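Acidocalcisomal pyrophosphatase (Trypanosoma cruzi, PDB 5CUV) probably hydrolyses inorganic diphosphate to phosphate with the help of magnesium, as other soluble pyrophosphatases of its family do. Local coordinates at residues T38-S43 with C104-R109; V367-I370 with E376-F379. One frame throughout, in Å; residues are numbered along the deposited sequence.

Both contacts are surface contacts, on opposite sides of the centre of the chain, and their own centres lie about 72 Å apart. They share no element of structure. Contact 1 joins an N-terminal loop to the end of helix 97-106 in the helical region, and its two segments are 61 residues apart in sequence, against six in contact 2, which closes a short loop just after helix 357-367 in the pyrophosphatase part. A hydrogen bond from a tyrosine hydroxyl to a backbone carbonyl bridges the segments of contact 1. Contact 2 instead relies on packing between a lysine, a tyrosine and an asparagine amide, with an isoleucine beside them, and lies near the magnesium site.

Contact 1. Residues T38-S43 with C104-R109; sequences TGLDTS and CKYLGR
Tyr106 reaches out from the last turn of helix 97-106 and gives its hydroxyl proton to the backbone carbonyl of Thr38, OH to O 2.5 Å. The approach lies in the carbonyl plane, on a lone pair, with a C=O...donor angle of 142°, and the oxygen sits at the edge of the ring. With CG opposite the backbone N (chi1 -180°), the ring projects across to the loop. Gly39, which has no side chain, brings its CA to 3.4 Å from Tyr106 OH, while Leu40 CD2 comes obliquely to 3.8 Å from Tyr106 CZ. Thr38 OG1 accepts from Leu40 N (3.2 Å), an ST turn that folds the loop just where it meets the ring. Behind Tyr106, Gly108 takes a positive phi and ends the helix in a Schellman motif. The surrounding helices and the short antiparallel pair 95-96 with 129-130 are consistent with an EF-hand-like fold; Phe87 and Met83 of helix 73-87 also pack on Tyr106. The contact stops at Leu40; the exposed residues Asp41 to Ser43 lead away from the helix end. Ser180 of a second subunit packs against Tyr106.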
ATOM      1  N   THR A  38     -24.972 -21.983 -30.393  1.00 42.89           N
ATOM      2  CA  THR A  38     -26.311 -22.229 -29.880  1.00 43.08           C
ATOM      3  C   THR A  38     -26.249 -22.590 -28.413  1.00 44.16           C
ATOM      4  O   THR A  38     -27.225 -22.416 -27.708  1.00 44.79           O
ATOM      5  CB  THR A  38     -26.980 -23.427 -30.582  1.00 42.68           C
ATOM      6  OG1 THR A  38     -26.260 -24.629 -30.245  1.00 43.47           O
ATOM      7  CG2 THR A  38     -26.991 -23.236 -32.105  1.00 41.44           C
ATOM      8  N   GLY A  39     -25.123 -23.113 -27.954  1.00 45.44           N
ATOM      9  CA  GLY A  39     -25.035 -23.508 -26.560  1.00 49.49           C
ATOM     10  C   GLY A  39     -25.431 -24.959 -26.271  1.00 52.28           C
ATOM     11  O   GLY A  39     -25.609 -25.335 -25.115  1.00 52.27           O
ATOM     12  N   LEU A  40     -25.561 -25.769 -27.318  1.00 55.81           N
ATOM     13  CA  LEU A  40     -25.913 -27.181 -27.219  1.00 60.03           C
ATOM     14  C   LEU A  40     -24.799 -27.915 -27.989  1.00 64.23           C
ATOM     15  O   LEU A  40     -24.157 -27.324 -28.867  1.00 64.86           O
ATOM     16  CB  LEU A  40     -27.268 -27.423 -27.902  1.00 59.06           C
ATOM     17  CG  LEU A  40     -28.428 -26.435 -27.666  1.00 58.20           C
ATOM     18  CD1 LEU A  40     -29.510 -26.706 -28.684  1.00 58.22           C
ATOM     19  CD2 LEU A  40     -28.997 -26.558 -26.255  1.00 58.14           C
ATOM     20  N   ASP A  41     -24.561 -29.185 -27.685  1.00 68.44           N
ATOM     21  CA  ASP A  41     -23.514 -29.960 -28.372  1.00 73.19           C
ATOM     22  C   ASP A  41     -23.714 -30.127 -29.887  1.00 75.86           C
ATOM     23  O   ASP A  41     -24.718 -30.697 -30.323  1.00 76.66           O
ATOM     24  CB  ASP A  41     -23.413 -31.331 -27.718  1.00 74.16           C
ATOM     25  CG  ASP A  41     -23.067 -31.236 -26.234  1.00 76.32           C
ATOM     26  OD1 ASP A  41     -21.859 -31.116 -25.918  1.00 77.67           O
ATOM     27  OD2 ASP A  41     -23.998 -31.260 -25.387  1.00 76.44           O
ATOM     28  N   THR A  42     -22.760 -29.649 -30.692  1.00 78.50           N
ATOM     29  CA  THR A  42     -22.877 -29.753 -32.164  1.00 81.19           C
ATOM     30  C   THR A  42     -21.551 -30.127 -32.863  1.00 82.74           C
ATOM     31  O   THR A  42     -20.720 -30.845 -32.291  1.00 82.72           O
ATOM     32  CB  THR A  42     -23.440 -28.415 -32.789  1.00 81.50           C
ATOM     33  OG1 THR A  42     -24.614 -28.008 -32.067  1.00 81.60           O
ATOM     34  CG2 THR A  42     -23.817 -28.606 -34.289  1.00 81.28           C
ATOM     35  N   SER A  43     -21.374 -29.653 -34.100  1.00 84.53           N
ATOM     36  CA  SER A  43     -20.172 -29.921 -34.905  1.00 86.13           C
ATOM     37  C   SER A  43     -19.826 -28.688 -35.745  1.00 87.19           C
ATOM     38  O   SER A  43     -20.732 -28.017 -36.272  1.00 87.87           O
ATOM     39  CB  SER A  43     -20.406 -31.099 -35.867  1.00 86.24           C
ATOM     40  OG  SER A  43     -21.264 -32.079 -35.314  1.00 85.79           O
ATOM     41  N   CYS A 104     -38.170 -21.687 -27.275  1.00 44.38           N
ATOM     42  CA  CYS A 104     -38.527 -20.328 -26.908  1.00 43.52           C
ATOM     43  C   CYS A 104     -38.084 -19.940 -25.516  1.00 44.12           C
ATOM     44  O   CYS A 104     -37.607 -18.822 -25.303  1.00 44.19           O
ATOM     45  CB  CYS A 104     -40.029 -20.132 -27.006  1.00 42.72           C
ATOM     46  SG  CYS A 104     -40.604 -19.751 -28.656  1.00 41.69           S
ATOM     47  N   LYS A 105     -38.245 -20.866 -24.567  1.00 44.37           N
ATOM     48  CA  LYS A 105     -37.871 -20.608 -23.192  1.00 43.85           C
ATOM     49  C   LYS A 105     -36.371 -20.598 -23.138  1.00 44.24           C
ATOM     50  O   LYS A 105     -35.748 -20.022 -22.241  1.00 45.11           O
ATOM     51  CB  LYS A 105     -38.471 -21.657 -22.249  1.00 44.78           C
ATOM     52  CG  LYS A 105     -39.998 -21.446 -22.029  1.00 47.52           C
ATOM     53  CD  LYS A 105     -40.610 -22.347 -20.927  1.00 49.09           C
ATOM     54  CE  LYS A 105     -42.168 -22.430 -21.039  1.00 49.95           C
ATOM     55  NZ  LYS A 105     -42.814 -23.395 -20.071  1.00 49.50           N
ATOM     56  N   TYR A 106     -35.758 -21.212 -24.121  1.00 43.22           N
ATOM     57  CA  TYR A 106     -34.330 -21.202 -24.101  1.00 42.87           C
ATOM     58  C   TYR A 106     -33.853 -19.846 -24.591  1.00 44.28           C
ATOM     59  O   TYR A 106     -32.868 -19.355 -24.090  1.00 44.53           O
ATOM     60  CB  TYR A 106     -33.807 -22.302 -24.987  1.00 40.70           C
ATOM     61  CG  TYR A 106     -32.317 -22.414 -25.059  1.00 38.46           C
ATOM     62  CD1 TYR A 106     -31.550 -22.704 -23.923  1.00 37.11           C
ATOM     63  CD2 TYR A 106     -31.678 -22.349 -26.294  1.00 37.25           C
ATOM     64  CE1 TYR A 106     -30.170 -22.951 -24.033  1.00 37.21           C
ATOM     65  CE2 TYR A 106     -30.316 -22.577 -26.428  1.00 37.17           C
ATOM     66  CZ  TYR A 106     -29.563 -22.882 -25.302  1.00 37.71           C
ATOM     67  OH  TYR A 106     -28.230 -23.120 -25.491  1.00 36.65           O
ATOM     68  N   LEU A 107     -34.558 -19.233 -25.546  1.00 45.98           N
ATOM     69  CA  LEU A 107     -34.142 -17.952 -26.095  1.00 47.56           C
ATOM     70  C   LEU A 107     -34.471 -16.784 -25.224  1.00 50.64           C
ATOM     71  O   LEU A 107     -34.213 -15.631 -25.601  1.00 51.20           O
ATOM     72  CB  LEU A 107     -34.748 -17.718 -27.448  1.00 45.66           C
ATOM     73  CG  LEU A 107     -34.126 -18.686 -28.435  1.00 45.75           C
ATOM     74  CD1 LEU A 107     -34.902 -18.618 -29.738  1.00 44.72           C
ATOM     75  CD2 LEU A 107     -32.646 -18.393 -28.609  1.00 43.52           C
ATOM     76  N   GLY A 108     -35.044 -17.086 -24.063  1.00 53.36           N
ATOM     77  CA  GLY A 108     -35.393 -16.054 -23.113  1.00 56.17           C
ATOM     78  C   GLY A 108     -36.840 -15.611 -23.038  1.00 58.99           C
ATOM     79  O   GLY A 108     -37.161 -14.753 -22.200  1.00 59.91           O
ATOM     80  N   ARG A 109     -37.729 -16.168 -23.863  1.00 60.78           N
ATOM     81  CA  ARG A 109     -39.128 -15.729 -23.819  1.00 62.12           C
ATOM     82  C   ARG A 109     -40.007 -16.342 -22.703  1.00 63.04           C
ATOM     83  O   ARG A 109     -39.906 -17.518 -22.355  1.00 62.10           O
ATOM     84  CB  ARG A 109     -39.759 -15.937 -25.191  1.00 62.22           C
ATOM     85  CG  ARG A 109     -41.121 -15.312 -25.335  1.00 63.13           C
ATOM     86  CD  ARG A 109     -41.605 -15.378 -26.767  1.00 63.45           C
ATOM     87  NE  ARG A 109     -40.686 -14.719 -27.678  1.00 62.89           N
ATOM     88  CZ  ARG A 109     -41.064 -14.251 -28.855  1.00 62.33           C
ATOM     89  NH1 ARG A 109     -42.328 -14.391 -29.209  1.00 61.41           N
ATOM     90  NH2 ARG A 109     -40.197 -13.643 -29.662  1.00 62.71           N
TER

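Contact 2. Residues V367-I370 with E376-F379; sequences VYKI and ENKF
Lys369 and Asn377 are brought together by matching first torsions, each with CG opposite its own carbonyl carbon, while the lysine chain bends at its last torsion (chi4 69°). Their side chains cross at about a right angle, Lys369 NZ lying 4.0 Å from Asn377 CG. The bend also turns NZ back to its neighbour, where it makes a weak hydrogen bond to Tyr368 OH at 3.0 Å. Lower in the same chain, Lys369 CG rests over one face of the Tyr368 ring, offset toward the rim. Lys369 thus packs against the ring with CG and approaches the amide with its ammonium end, while the amide also meets the ring itself, obliquely and near CE2, the two planes 55° apart. One residue on, Ile370 CD1 packs on the backbone of Glu376, 3.7 Å from Glu376 N, and 4.1 Å from Glu376 CB. The carboxylate of Glu376 is directed elsewhere, into a salt bridge with Arg366. Ile370 N bonds back to Val367 O, and Arg56 of a third subunit donates to Ile370 O. Tyr368 sits about 5 Å, side chain to side chain, from the magnesium ligand Asp328, so this loop after helix 357-367 borders the metal site of the pyrophosphatase fold.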
ATOM      1  N   VAL A 367      15.799 -13.142  26.157  1.00 19.82           N
ATOM      2  CA  VAL A 367      16.597 -12.498  27.187  1.00 19.87           C
ATOM      3  C   VAL A 367      15.992 -11.467  28.070  1.00 21.34           C
ATOM      4  O   VAL A 367      16.731 -10.876  28.837  1.00 22.63           O
ATOM      5  CB  VAL A 367      17.878 -11.851  26.559  1.00 19.02           C
ATOM      6  CG1 VAL A 367      18.554 -12.869  25.568  1.00 19.99           C
ATOM      7  CG2 VAL A 367      17.532 -10.551  25.790  1.00 16.68           C
ATOM      8  N   TYR A 368      14.677 -11.258  28.026  1.00 21.76           N
ATOM      9  CA  TYR A 368      14.111 -10.165  28.817  1.00 21.78           C
ATOM     10  C   TYR A 368      14.227 -10.251  30.318  1.00 22.27           C
ATOM     11  O   TYR A 368      14.026  -9.236  30.992  1.00 22.19           O
ATOM     12  CB  TYR A 368      12.657  -9.881  28.409  1.00 20.42           C
ATOM     13  CG  TYR A 368      11.644 -10.811  28.962  1.00 19.06           C
ATOM     14  CD1 TYR A 368      10.997 -10.536  30.157  1.00 21.46           C
ATOM     15  CD2 TYR A 368      11.285 -11.958  28.266  1.00 21.47           C
ATOM     16  CE1 TYR A 368      10.006 -11.379  30.632  1.00 20.69           C
ATOM     17  CE2 TYR A 368      10.294 -12.824  28.736  1.00 21.23           C
ATOM     18  CZ  TYR A 368       9.658 -12.527  29.914  1.00 21.35           C
ATOM     19  OH  TYR A 368       8.660 -13.384  30.366  1.00 25.12           O
ATOM     20  N   LYS A 369      14.569 -11.424  30.852  1.00 23.03           N
ATOM     21  CA  LYS A 369      14.703 -11.544  32.306  1.00 24.23           C
ATOM     22  C   LYS A 369      16.109 -11.360  32.807  1.00 24.14           C
ATOM     23  O   LYS A 369      16.289 -11.077  33.965  1.00 23.53           O
ATOM     24  CB  LYS A 369      14.270 -12.895  32.806  1.00 25.91           C
ATOM     25  CG  LYS A 369      12.910 -13.279  32.437  1.00 28.35           C
ATOM     26  CD  LYS A 369      12.578 -14.502  33.218  1.00 29.86           C
ATOM     27  CE  LYS A 369      11.094 -14.614  33.362  1.00 30.50           C
ATOM     28  NZ  LYS A 369      10.599 -14.922  32.013  1.00 32.17           N
ATOM     29  N   ILE A 370      17.114 -11.581  31.960  1.00 24.93           N
ATOM     30  CA  ILE A 370      18.502 -11.424  32.384  1.00 25.23           C
ATOM     31  C   ILE A 370      18.829 -10.102  33.134  1.00 26.83           C
ATOM     32  O   ILE A 370      19.547 -10.140  34.121  1.00 27.13           O
ATOM     33  CB  ILE A 370      19.430 -11.648  31.194  1.00 22.99           C
ATOM     34  CG1 ILE A 370      19.421 -13.146  30.887  1.00 24.17           C
ATOM     35  CG2 ILE A 370      20.827 -11.165  31.486  1.00 21.32           C
ATOM     36  CD1 ILE A 370      19.830 -13.587  29.435  1.00 23.63           C
ATOM     37  N   GLU A 376      18.424 -16.789  30.611  1.00 30.35           N
ATOM     38  CA  GLU A 376      17.774 -16.835  29.299  1.00 30.24           C
ATOM     39  C   GLU A 376      16.604 -17.769  29.348  1.00 30.35           C
ATOM     40  O   GLU A 376      16.566 -18.615  30.197  1.00 32.82           O
ATOM     41  CB  GLU A 376      18.755 -17.314  28.240  1.00 31.58           C
ATOM     42  CG  GLU A 376      18.886 -18.830  28.098  1.00 33.66           C
ATOM     43  CD  GLU A 376      19.997 -19.236  27.121  1.00 37.06           C
ATOM     44  OE1 GLU A 376      20.165 -18.639  26.029  1.00 37.91           O
ATOM     45  OE2 GLU A 376      20.723 -20.192  27.434  1.00 40.53           O
ATOM     46  N   ASN A 377      15.618 -17.617  28.481  1.00 29.89           N
ATOM     47  CA  ASN A 377      14.490 -18.534  28.505  1.00 30.36           C
ATOM     48  C   ASN A 377      14.767 -19.566  27.416  1.00 31.12           C
ATOM     49  O   ASN A 377      15.516 -19.290  26.462  1.00 29.88           O
ATOM     50  CB  ASN A 377      13.177 -17.817  28.206  1.00 29.56           C
ATOM     51  CG  ASN A 377      12.797 -16.811  29.275  1.00 30.89           C
ATOM     52  OD1 ASN A 377      12.497 -15.627  28.984  1.00 31.52           O
ATOM     53  ND2 ASN A 377      12.793 -17.255  30.515  1.00 30.52           N
ATOM     54  N   LYS A 378      14.154 -20.741  27.548  1.00 31.51           N
ATOM     55  CA  LYS A 378      14.344 -21.796  26.560  1.00 31.51           C
ATOM     56  C   LYS A 378      13.094 -21.867  25.659  1.00 31.22           C
ATOM     57  O   LYS A 378      12.061 -21.342  26.018  1.00 29.75           O
ATOM     58  CB  LYS A 378      14.535 -23.125  27.293  1.00 33.37           C
ATOM     59  CG  LYS A 378      15.631 -23.166  28.384  1.00 36.39           C
ATOM     60  CD  LYS A 378      17.015 -22.928  27.773  1.00 40.48           C
ATOM     61  CE  LYS A 378      18.160 -23.424  28.647  1.00 41.79           C
ATOM     62  NZ  LYS A 378      18.179 -24.922  28.791  1.00 43.87           N
ATOM     63  N   PHE A 379      13.188 -22.526  24.502  1.00 31.78           N
ATOM     64  CA  PHE A 379      12.042 -22.698  23.589  1.00 31.16           C
ATOM     65  C   PHE A 379      11.889 -24.157  23.121  1.00 32.13           C
ATOM     66  O   PHE A 379      12.888 -24.875  22.941  1.00 31.92           O
ATOM     67  CB  PHE A 379      12.216 -21.874  22.297  1.00 29.05           C
ATOM     68  CG  PHE A 379      12.457 -20.441  22.525  1.00 28.33           C
ATOM     69  CD1 PHE A 379      13.698 -20.002  23.005  1.00 27.42           C
ATOM     70  CD2 PHE A 379      11.408 -19.532  22.416  1.00 27.71           C
ATOM     71  CE1 PHE A 379      13.892 -18.669  23.392  1.00 27.50           C
ATOM     72  CE2 PHE A 379      11.577 -18.189  22.797  1.00 28.93           C
ATOM     73  CZ  PHE A 379      12.830 -17.754  23.294  1.00 28.65           C
TER